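Long-range contacts in N-alpha-acetyltransferase 35, NatC auxiliary subunit (Saccharomyces cerevisiae, PDB 6YGA), which serves as the auxiliary subunit MAK10 of the NatC N-terminal acetyltransferase, which acetylates the N-terminal methionine of the L-A virus Gag protein: residues D83-S88 / T139-Y144; E646-I651 / E673-L678. One frame throughout, in Å; residues are numbered along the deposited sequence.

Interaction 1: D83-S88 / T139-Y144; sequences DPPLAS and TGNILY
Pro85, in the first turn of helix 85-104, meets the start of helix 142-167 with its ring. Its CB lies 3.4 Å from ND2 of Asn141, the proline ring and the amide side chain crossing at about a right angle, and the same CB sits at the edge of the Tyr144 ring, near its plane, 4.1 Å from CE1. Leu143 reaches in with one branch: CD1 comes to 3.4 Å from the backbone N of Leu86 and also touches the CB atoms of Pro85 and Leu86, so this methyl packs against backbone as much as side chain. At the far end of the tyrosine, Tyr144 OH approaches Ser88 CB at 3.4 Å, while the hydroxyl is hydrogen-bonded to Tyr82 O, just before the segment.

Behind this shell, both helix starts are held locally. Asn141, with CG anti to its own N (chi1 -169°), turns OD1 back to accept from Leu143 N at 3.1 Å; the bond is nearly straight at the hydrogen (169°), although the donor stands above the carbonyl plane. Thr139 OG1 accepts from Asn141 N in an ST turn. Pro84, preceded by a cis peptide bond, gives its O to Ser88 N at 2.8 Å. The N-terminal turns of two helices thus meet here, one with an Asn N-cap and the other with Pro84 at the N-cap and Pro85 in its first turn.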
# COMPACT_ATOMS: atom_id res chain seq x y z
N ASP B 83 2.48 -30.00 30.97
CA ASP B 83 1.37 -30.93 31.07
C ASP B 83 0.04 -30.21 30.92
O ASP B 83 -0.12 -29.08 31.42
CB ASP B 83 1.40 -31.65 32.42
CG ASP B 83 2.77 -32.25 32.72
OD1 ASP B 83 3.16 -33.22 32.05
OD2 ASP B 83 3.45 -31.72 33.62
N PRO B 84 -0.95 -30.80 30.23
CA PRO B 84 -0.85 -32.08 29.51
C PRO B 84 -0.14 -31.95 28.15
O PRO B 84 -0.44 -31.03 27.39
CB PRO B 84 -2.31 -32.49 29.32
CG PRO B 84 -3.08 -31.21 29.34
CD PRO B 84 -2.35 -30.32 30.31
N PRO B 85 0.78 -32.87 27.85
CA PRO B 85 1.68 -32.67 26.70
C PRO B 85 0.97 -32.62 25.35
O PRO B 85 1.25 -31.72 24.55
CB PRO B 85 2.64 -33.86 26.80
CG PRO B 85 2.59 -34.26 28.25
CD PRO B 85 1.17 -34.04 28.66
N LEU B 86 0.08 -33.58 25.07
CA LEU B 86 -0.60 -33.58 23.77
C LEU B 86 -1.42 -32.32 23.58
O LEU B 86 -1.35 -31.67 22.53
CB LEU B 86 -1.48 -34.82 23.64
CG LEU B 86 -2.39 -34.80 22.40
CD1 LEU B 86 -1.57 -34.99 21.12
CD2 LEU B 86 -3.51 -35.83 22.50
N ALA B 87 -2.22 -31.95 24.58
CA ALA B 87 -3.03 -30.74 24.48
C ALA B 87 -2.16 -29.50 24.38
O ALA B 87 -2.48 -28.56 23.65
CB ALA B 87 -3.98 -30.64 25.67
N SER B 88 -1.04 -29.47 25.11
CA SER B 88 -0.17 -28.30 25.08
C SER B 88 0.57 -28.19 23.75
O SER B 88 0.65 -27.10 23.17
CB SER B 88 0.82 -28.33 26.24
OG SER B 88 0.19 -27.98 27.46
N THR B 139 13.56 -32.08 25.85
CA THR B 139 12.65 -32.20 26.98
C THR B 139 12.49 -33.63 27.47
O THR B 139 12.02 -33.83 28.59
CB THR B 139 11.26 -31.66 26.61
OG1 THR B 139 10.53 -32.66 25.89
CG2 THR B 139 11.39 -30.41 25.74
N GLY B 140 12.89 -34.62 26.68
CA GLY B 140 12.66 -36.01 27.01
C GLY B 140 11.27 -36.51 26.68
O GLY B 140 10.99 -37.69 26.91
N ASN B 141 10.39 -35.66 26.16
CA ASN B 141 9.05 -36.04 25.76
C ASN B 141 8.97 -36.01 24.24
O ASN B 141 9.51 -35.10 23.59
CB ASN B 141 8.00 -35.10 26.37
CG ASN B 141 6.57 -35.61 26.21
OD1 ASN B 141 6.23 -36.24 25.21
ND2 ASN B 141 5.73 -35.34 27.20
N ILE B 142 8.29 -37.01 23.66
CA ILE B 142 8.35 -37.19 22.22
C ILE B 142 7.52 -36.14 21.49
O ILE B 142 7.79 -35.82 20.33
CB ILE B 142 7.91 -38.62 21.86
CG1 ILE B 142 8.50 -39.02 20.50
CG2 ILE B 142 6.39 -38.75 21.83
CD1 ILE B 142 10.01 -38.99 20.48
N LEU B 143 6.50 -35.60 22.15
CA LEU B 143 5.65 -34.60 21.50
C LEU B 143 6.38 -33.27 21.37
O LEU B 143 6.25 -32.58 20.34
CB LEU B 143 4.35 -34.45 22.29
CG LEU B 143 3.54 -35.74 22.44
CD1 LEU B 143 2.38 -35.51 23.40
CD2 LEU B 143 3.03 -36.22 21.09
N TYR B 144 7.16 -32.89 22.38
CA TYR B 144 7.89 -31.63 22.33
C TYR B 144 9.13 -31.73 21.45
O TYR B 144 9.42 -30.81 20.68
CB TYR B 144 8.29 -31.20 23.75
CG TYR B 144 7.17 -30.61 24.56
CD1 TYR B 144 6.31 -31.42 25.28
CD2 TYR B 144 6.97 -29.23 24.61
CE1 TYR B 144 5.28 -30.88 26.03
CE2 TYR B 144 5.95 -28.68 25.35
CZ TYR B 144 5.10 -29.51 26.06
OH TYR B 144 4.08 -28.97 26.80

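Interaction 2: E646-I651 / E673-L678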
# COMPACT_ATOMS: atom_id res chain seq x y z
N GLU B 646 -25.26 -8.08 -23.15
CA GLU B 646 -24.68 -8.65 -24.37
C GLU B 646 -23.25 -9.12 -24.12
O GLU B 646 -22.84 -10.19 -24.60
CB GLU B 646 -24.71 -7.63 -25.50
CG GLU B 646 -26.11 -7.23 -25.97
CD GLU B 646 -26.09 -6.26 -27.14
OE1 GLU B 646 -25.43 -6.58 -28.15
OE2 GLU B 646 -26.72 -5.19 -27.04
N ILE B 647 -22.46 -8.33 -23.38
CA ILE B 647 -21.10 -8.73 -23.07
C ILE B 647 -21.10 -9.99 -22.20
O ILE B 647 -20.28 -10.90 -22.40
CB ILE B 647 -20.34 -7.57 -22.39
CG1 ILE B 647 -20.19 -6.40 -23.37
CG2 ILE B 647 -18.98 -8.03 -21.88
CD1 ILE B 647 -19.36 -5.25 -22.83
N MSE B 648 -22.03 -10.08 -21.25
CA MSE B 648 -22.10 -11.23 -20.37
C MSE B 648 -22.47 -12.50 -21.15
O MSE B 648 -21.91 -13.56 -20.90
CB MSE B 648 -23.08 -10.98 -19.22
CG MSE B 648 -22.62 -9.88 -18.26
SE MSE B 648 -23.79 -9.59 -16.71
CE MSE B 648 -23.36 -11.20 -15.69
N GLN B 649 -23.40 -12.37 -22.10
CA GLN B 649 -23.71 -13.50 -22.97
C GLN B 649 -22.48 -13.94 -23.76
O GLN B 649 -22.19 -15.13 -23.89
CB GLN B 649 -24.85 -13.14 -23.93
CG GLN B 649 -26.09 -12.56 -23.28
CD GLN B 649 -26.76 -13.51 -22.31
OE1 GLN B 649 -26.53 -14.72 -22.34
NE2 GLN B 649 -27.61 -12.97 -21.44
N GLY B 650 -21.73 -12.97 -24.30
CA GLY B 650 -20.54 -13.30 -25.05
C GLY B 650 -19.49 -14.00 -24.20
O GLY B 650 -18.84 -14.94 -24.66
N ILE B 651 -19.34 -13.56 -22.95
CA ILE B 651 -18.41 -14.21 -22.04
C ILE B 651 -18.84 -15.65 -21.77
O ILE B 651 -18.01 -16.57 -21.76
CB ILE B 651 -18.29 -13.41 -20.73
CG1 ILE B 651 -17.65 -12.04 -20.99
CG2 ILE B 651 -17.48 -14.16 -19.70
CD1 ILE B 651 -17.60 -11.16 -19.77
N GLU B 673 -18.73 -11.65 -12.64
CA GLU B 673 -18.99 -10.99 -11.36
C GLU B 673 -18.77 -9.49 -11.47
O GLU B 673 -19.51 -8.70 -10.88
CB GLU B 673 -18.10 -11.60 -10.28
CG GLU B 673 -18.24 -10.98 -8.90
CD GLU B 673 -17.32 -11.61 -7.88
OE1 GLU B 673 -16.79 -12.71 -8.15
OE2 GLU B 673 -17.12 -11.01 -6.80
N TYR B 674 -17.75 -9.08 -12.24
CA TYR B 674 -17.50 -7.66 -12.44
C TYR B 674 -18.67 -6.98 -13.15
O TYR B 674 -19.18 -5.96 -12.68
CB TYR B 674 -16.21 -7.47 -13.24
CG TYR B 674 -16.04 -6.09 -13.82
CD1 TYR B 674 -15.70 -5.02 -13.00
CD2 TYR B 674 -16.22 -5.85 -15.17
CE1 TYR B 674 -15.55 -3.75 -13.52
CE2 TYR B 674 -16.07 -4.58 -15.70
CZ TYR B 674 -15.74 -3.54 -14.87
OH TYR B 674 -15.58 -2.27 -15.38
N TYR B 675 -19.09 -7.52 -14.30
CA TYR B 675 -20.17 -6.89 -15.04
C TYR B 675 -21.49 -6.95 -14.28
O TYR B 675 -22.33 -6.05 -14.42
CB TYR B 675 -20.32 -7.53 -16.42
CG TYR B 675 -19.27 -7.05 -17.40
CD1 TYR B 675 -19.37 -5.80 -18.00
CD2 TYR B 675 -18.17 -7.84 -17.70
CE1 TYR B 675 -18.41 -5.36 -18.88
CE2 TYR B 675 -17.20 -7.40 -18.59
CZ TYR B 675 -17.32 -6.16 -19.17
OH TYR B 675 -16.36 -5.72 -20.06
N CYS B 676 -21.69 -7.99 -13.47
CA CYS B 676 -22.84 -8.01 -12.57
C CYS B 676 -22.80 -6.84 -11.61
O CYS B 676 -23.80 -6.15 -11.40
CB CYS B 676 -22.89 -9.34 -11.81
SG CYS B 676 -24.27 -9.46 -10.67
N LYS B 677 -21.63 -6.58 -11.01
CA LYS B 677 -21.48 -5.42 -10.14
C LYS B 677 -21.65 -4.12 -10.91
O LYS B 677 -22.21 -3.15 -10.39
CB LYS B 677 -20.11 -5.45 -9.45
CG LYS B 677 -19.95 -6.59 -8.46
CD LYS B 677 -18.60 -6.54 -7.77
CE LYS B 677 -18.57 -7.50 -6.59
NZ LYS B 677 -17.23 -7.55 -5.94
N LEU B 678 -21.18 -4.09 -12.16
CA LEU B 678 -21.36 -2.88 -12.97
C LEU B 678 -22.83 -2.65 -13.27
O LEU B 678 -23.30 -1.51 -13.27
CB LEU B 678 -20.54 -2.99 -14.25
CG LEU B 678 -20.28 -1.69 -15.01
CD1 LEU B 678 -19.57 -0.68 -14.13
CD2 LEU B 678 -19.46 -1.99 -16.25
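The ring of Tyr675 lies across the facing surface of helix 619-653, with CG anti to its carbonyl carbon (chi1 -78°). Ile647 meets it at about a right angle and lays CG2 over one face, 3.9 Å from the ring centroid and displaced toward the rim, a CH-pi contact in which the closest ring atom is CZ at 3.7 Å. The opposite face is taken by Tyr674 of its own helix, whose CD2 stands over the ring centre, so the aromatic plane is held between an isoleucine methyl and a tyrosine edge. Ile651, one turn after Ile647, crosses obliquely and brings CD1 to 4.0 Å from Tyr675 CD2. Met648, present as selenomethionine, runs past the tyrosine in the opposite direction: CG is 3.8 Å from Tyr675 CB, and the bend at chi3 (72°) carries CE to 4.3 Å from Cys676 CB.

The segment axes are nearly antiparallel, at 168°, and approach to 10.3 Å, a separation spanned by the tyrosine ring and the side chains that meet it. Beyond the ring, Tyr675 OH is hydrogen-bonded to Tyr540 OH of helix 511-564, while Ile647 also touches Tyr540 and Ile547 there. The contact between the two segments is therefore apolar, relying on dispersion and the CH-pi approach; the phenol of the buried Tyr675 is satisfied by that third helix, through Tyr540 and, weakly, Glu544 OE2.

In the fold
From the N terminus, interaction 1 comes first: helix 85-104 begins within 83-88, the chain passes through helix 118-129 and a partly unmodelled loop, and 139-144 returns to close the loop at the start of helix 142-167. This lies within the Mak10 subunit family region. A long run of helices follows before interaction 2, where 646-651 near the end of helix 619-653 meets 673-678 on helix 668-701, closing a short connection into an antiparallel helical hairpin within the region of the NAA35-like TPR repeats. The contacts stand in series, neither nesting nor crossing. Their centres are about 56 Å apart, so each joins helices in a separate part of an extended, mostly helical subunit.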